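Side-chain contacts in manganese lipoxygenase (PDB 5FX8), which oxygenates linoleic and alpha-linolenic acids at a catalytic manganese centre, giving 11S- and 13R-hydroperoxy fatty acids: residues F70-S75 with I440-G445; L162-E167 with I276-N281. All blocks are in the same frame, centred on the assembly; numbering follows the deposited sequence.

In the fold
From the N terminus, the chain enters contact 1 at 70-75, on the short strand 71-73, and reaches its partner on helix 434-444 only after 364 intervening residues. Contact 2 opens and closes within that long span: it begins on helix 161-166, and 108 residues later, beyond the antiparallel strands 177-178 to 261-262, it closes on helix 268-305. The two therefore nest and do not cross. Contacts 1 and 2 lie on opposite sides of the chain's centre, and the centres of contact 1 and contact 2 are about 38 Å apart. Helix 268-305 runs between the two regions: it supplies 276-281 to contact 2 and, toward its C-terminal end, residues that flank contact 1.

Contact 1: residues F70-S75 with I440-G445; sequences FLYGPS and IAEANG
Y72 and E442 meet through a single hydrogen bond, in which Y72 OH donates to E442 OE2 at 2.6 Å. The two side chains approach from opposite directions, and the carboxylate oxygen lies at the edge of the tyrosine ring, near its plane, with Y72 CE2 3.3 Å from E442 OE2. Ring and carboxylate planes differ by 31°. The hydroxyl uses the anti lone pair of OE2, the one turned away from OE1. The bend of the acid's chain leaves E442 CG alongside the hydroxyl, 3.3 Å from Y72 OH.

Each end is delivered by its torsions. Y72 CG lies beside the backbone N, anti to the carbonyl carbon (chi1 -63°), on a CB that already points toward helix 434-444. The glutamate chain bends at chi2 (92°), which brings its end nearer to the strand than its CB direction alone would.

The same carboxylate illustrates how a buried acid can be satisfied by several donors. OE1 forms a salt bridge with R67 NH1, and OE2, besides accepting the tyrosine hydrogen bond, forms one with R306 NE. Two arginines this close would be expected to keep E442 ionised. R306 also binds the strand side, its NH1 donating to F70 O, so one guanidinium joins both segments.

Beyond this cluster, Y72 and E442 both touch A303 near the end of helix 268-305. Strand 71-73 pairs antiparallel with 83-85, through backbone bonds of L71 with T85 and G73 with Y83, while R67 comes from helix 56-69. The hydroxyl-carboxylate bond thus spans from a two-stranded sheet to the last turn of helix 434-444, alongside the C-terminal end of helix 268-305.

Contact 2: residues L162-E167 with I276-N281; sequences LLFSME and IMFNNN
F164 and F278 are both sent toward the gap between their helices by the same first torsion, CG lying anti to the backbone N (chi1 172° and 178°). N279, the next residue along, instead places its CG beside the backbone N, which carries the amide to the rim of the F164 ring.

The outcome is an offset edge-to-face pair, with the edge of F164 directed at the face of F278. The ring centroids are 5.3 Å apart and the planes stand at 74°. The closest approach is F164 CZ to F278 CD1, at 3.4 Å, and F164 CE1 lies 3.6 Å from the same carbon.

Next to this pair, the N279 amide meets F164 at its edge. N279 OD1 is 3.3 Å from F164 CE1 and near the ring plane, so the carbonyl faces the slightly positive ring hydrogens. Amide and ring planes are tilted against each other. The other end of the amide is engaged elsewhere: N279 ND2 donates to L495 O, which helps to fix its rotation.

E167 completes the group without bonding across it. E167 OE1 stops 3.7 Å from N279 OD1, while its firm polar partner is H496 NE2, one residue along from L495. The 495-496 loop thus satisfies a buried polar side chain from each segment.

P249 and I252 of strand 246-253 also pack on F164. This offset edge-to-face pair, with the N279 amide beside it, joins the short helix 161-166 to the long helix 268-305 of the lipoxygenase fold, which farther along bears the manganese ligands H290 and H294; the contact itself lies away from the metal site.

Contact 1: residues F70-S75 with I440-G445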
# COMPACT_ATOMS: atom_id res chain seq x y z
N PHE A 70 11.53 -9.15 24.60
CA PHE A 70 11.31 -9.11 23.16
C PHE A 70 12.14 -10.22 22.53
O PHE A 70 13.35 -10.08 22.36
CB PHE A 70 11.66 -7.75 22.64
CG PHE A 70 11.41 -7.54 21.20
CD1 PHE A 70 12.33 -7.97 20.24
CD2 PHE A 70 10.32 -6.81 20.79
CE1 PHE A 70 12.11 -7.71 18.89
CE2 PHE A 70 10.11 -6.56 19.45
CZ PHE A 70 11.00 -7.00 18.50
N LEU A 71 11.49 -11.32 22.17
CA LEU A 71 12.15 -12.57 21.84
C LEU A 71 11.91 -12.93 20.39
O LEU A 71 10.96 -12.48 19.76
CB LEU A 71 11.65 -13.71 22.74
CG LEU A 71 11.66 -13.43 24.26
CD1 LEU A 71 11.05 -14.54 25.04
CD2 LEU A 71 13.03 -13.26 24.76
N TYR A 72 12.81 -13.75 19.86
CA TYR A 72 12.65 -14.29 18.53
C TYR A 72 11.68 -15.45 18.59
O TYR A 72 11.94 -16.44 19.27
CB TYR A 72 13.98 -14.76 17.96
CG TYR A 72 14.99 -13.69 17.78
CD1 TYR A 72 14.74 -12.60 16.97
CD2 TYR A 72 16.21 -13.76 18.40
CE1 TYR A 72 15.66 -11.62 16.81
CE2 TYR A 72 17.12 -12.81 18.25
CZ TYR A 72 16.84 -11.74 17.45
OH TYR A 72 17.78 -10.77 17.31
N GLY A 73 10.58 -15.34 17.85
CA GLY A 73 9.59 -16.40 17.80
C GLY A 73 9.58 -17.09 16.46
O GLY A 73 10.27 -16.70 15.53
N PRO A 74 8.77 -18.14 16.33
CA PRO A 74 8.71 -18.84 15.05
C PRO A 74 8.24 -17.91 13.94
O PRO A 74 7.55 -16.92 14.18
CB PRO A 74 7.69 -19.95 15.30
CG PRO A 74 7.64 -20.06 16.76
CD PRO A 74 7.82 -18.72 17.29
N SER A 75 8.64 -18.25 12.73
CA SER A 75 8.19 -17.55 11.55
C SER A 75 6.69 -17.76 11.36
O SER A 75 6.19 -18.87 11.45
CB SER A 75 8.98 -18.06 10.35
OG SER A 75 8.58 -17.48 9.12
N ILE A 440 25.06 -5.66 14.72
CA ILE A 440 25.56 -6.42 13.59
C ILE A 440 25.82 -7.86 13.99
O ILE A 440 25.47 -8.81 13.28
CB ILE A 440 26.82 -5.76 13.00
CG1 ILE A 440 26.54 -4.30 12.71
CG2 ILE A 440 27.24 -6.48 11.75
CD1 ILE A 440 25.46 -4.09 11.75
N ALA A 441 26.44 -8.06 15.16
CA ALA A 441 26.68 -9.41 15.64
C ALA A 441 25.36 -10.16 15.87
O ALA A 441 25.24 -11.34 15.55
CB ALA A 441 27.51 -9.33 16.92
N GLU A 442 24.37 -9.48 16.42
CA GLU A 442 23.06 -10.05 16.68
C GLU A 442 22.36 -10.44 15.39
O GLU A 442 21.70 -11.48 15.31
CB GLU A 442 22.22 -9.04 17.46
CG GLU A 442 20.78 -9.40 17.75
CD GLU A 442 20.59 -10.11 19.07
OE1 GLU A 442 21.48 -10.01 19.94
OE2 GLU A 442 19.52 -10.75 19.25
N ALA A 443 22.48 -9.59 14.37
CA ALA A 443 21.89 -9.90 13.08
C ALA A 443 22.53 -11.15 12.52
O ALA A 443 21.84 -12.07 12.08
CB ALA A 443 22.06 -8.74 12.12
N ASN A 444 23.86 -11.19 12.54
CA ASN A 444 24.54 -12.30 11.92
C ASN A 444 24.39 -13.59 12.71
O ASN A 444 24.55 -14.67 12.13
CB ASN A 444 26.01 -11.97 11.74
CG ASN A 444 26.24 -11.05 10.59
OD1 ASN A 444 26.06 -11.43 9.44
ND2 ASN A 444 26.65 -9.83 10.89
N GLY A 445 24.05 -13.51 13.99
CA GLY A 445 24.03 -14.67 14.84
C GLY A 445 22.65 -15.14 15.22
O GLY A 445 22.03 -15.92 14.50

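Contact 2: residues L162-E167 with I276-N281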
# COMPACT_ATOMS: atom_id res chain seq x y z
N LEU A 162 4.71 -4.77 -26.90
CA LEU A 162 5.72 -3.97 -26.22
C LEU A 162 5.30 -3.67 -24.79
O LEU A 162 6.13 -3.64 -23.88
CB LEU A 162 5.98 -2.67 -26.98
CG LEU A 162 6.96 -1.71 -26.31
CD1 LEU A 162 8.34 -2.23 -26.40
CD2 LEU A 162 6.91 -0.35 -26.91
N LEU A 163 4.01 -3.45 -24.57
CA LEU A 163 3.54 -3.28 -23.21
C LEU A 163 3.68 -4.57 -22.41
O LEU A 163 3.91 -4.52 -21.20
CB LEU A 163 2.10 -2.80 -23.22
CG LEU A 163 1.30 -2.63 -21.92
CD1 LEU A 163 0.25 -1.60 -22.15
CD2 LEU A 163 0.62 -3.92 -21.51
N PHE A 164 3.53 -5.72 -23.05
CA PHE A 164 3.62 -6.97 -22.31
C PHE A 164 5.05 -7.29 -21.92
O PHE A 164 5.30 -7.85 -20.86
CB PHE A 164 3.04 -8.13 -23.11
CG PHE A 164 3.27 -9.45 -22.47
CD1 PHE A 164 2.55 -9.82 -21.35
CD2 PHE A 164 4.23 -10.31 -22.96
CE1 PHE A 164 2.77 -11.03 -20.73
CE2 PHE A 164 4.46 -11.51 -22.37
CZ PHE A 164 3.72 -11.88 -21.25
N SER A 165 6.00 -6.96 -22.79
CA SER A 165 7.39 -7.21 -22.44
C SER A 165 7.92 -6.16 -21.46
O SER A 165 8.60 -6.49 -20.49
CB SER A 165 8.23 -7.27 -23.70
OG SER A 165 8.03 -6.07 -24.41
N MET A 166 7.58 -4.89 -21.68
CA MET A 166 8.11 -3.85 -20.81
C MET A 166 7.64 -3.95 -19.36
O MET A 166 8.31 -3.43 -18.48
CB MET A 166 7.76 -2.48 -21.37
CG MET A 166 8.60 -2.09 -22.54
SD MET A 166 10.32 -2.39 -22.22
CE MET A 166 10.76 -0.80 -21.58
N GLU A 167 6.50 -4.61 -19.08
CA GLU A 167 6.09 -4.82 -17.70
C GLU A 167 7.17 -5.52 -16.88
O GLU A 167 7.27 -5.28 -15.67
CB GLU A 167 4.79 -5.62 -17.66
CG GLU A 167 3.52 -4.79 -17.79
CD GLU A 167 2.26 -5.63 -18.03
OE1 GLU A 167 2.30 -6.86 -17.88
OE2 GLU A 167 1.22 -5.05 -18.40
N ILE A 276 -2.08 -13.67 -21.06
CA ILE A 276 -2.91 -13.64 -19.87
C ILE A 276 -2.46 -14.71 -18.87
O ILE A 276 -2.38 -14.45 -17.66
CB ILE A 276 -4.40 -13.79 -20.23
CG1 ILE A 276 -4.87 -12.58 -21.04
CG2 ILE A 276 -5.23 -13.83 -18.97
CD1 ILE A 276 -6.31 -12.61 -21.41
N MET A 277 -2.15 -15.91 -19.34
CA MET A 277 -1.70 -16.94 -18.41
C MET A 277 -0.39 -16.54 -17.74
O MET A 277 -0.21 -16.72 -16.52
CB MET A 277 -1.56 -18.28 -19.14
CG MET A 277 -2.86 -18.78 -19.66
SD MET A 277 -2.77 -20.43 -20.38
CE MET A 277 -2.02 -20.14 -21.96
N PHE A 278 0.54 -16.00 -18.52
CA PHE A 278 1.77 -15.51 -17.93
C PHE A 278 1.50 -14.41 -16.92
O PHE A 278 2.14 -14.35 -15.88
CB PHE A 278 2.72 -15.01 -19.02
CG PHE A 278 4.02 -14.45 -18.49
CD1 PHE A 278 4.11 -13.13 -18.08
CD2 PHE A 278 5.16 -15.22 -18.47
CE1 PHE A 278 5.27 -12.62 -17.63
CE2 PHE A 278 6.35 -14.70 -18.02
CZ PHE A 278 6.39 -13.38 -17.60
N ASN A 279 0.55 -13.52 -17.20
CA ASN A 279 0.32 -12.45 -16.25
C ASN A 279 -0.27 -12.98 -14.94
O ASN A 279 -0.06 -12.40 -13.88
CB ASN A 279 -0.58 -11.40 -16.87
CG ASN A 279 0.15 -10.57 -17.89
OD1 ASN A 279 1.36 -10.44 -17.85
ND2 ASN A 279 -0.58 -9.99 -18.81
N ASN A 280 -1.02 -14.07 -15.03
CA ASN A 280 -1.53 -14.76 -13.86
C ASN A 280 -0.40 -15.33 -13.02
O ASN A 280 -0.38 -15.20 -11.79
CB ASN A 280 -2.47 -15.85 -14.35
CG ASN A 280 -3.10 -16.62 -13.25
OD1 ASN A 280 -2.73 -17.75 -12.98
ND2 ASN A 280 -4.06 -16.02 -12.61
N ASN A 281 0.56 -15.98 -13.68
CA ASN A 281 1.69 -16.51 -12.94
C ASN A 281 2.55 -15.40 -12.35
O ASN A 281 3.04 -15.51 -11.22
CB ASN A 281 2.50 -17.43 -13.83
CG ASN A 281 1.73 -18.63 -14.27
OD1 ASN A 281 1.77 -19.02 -15.43
ND2 ASN A 281 1.02 -19.24 -13.34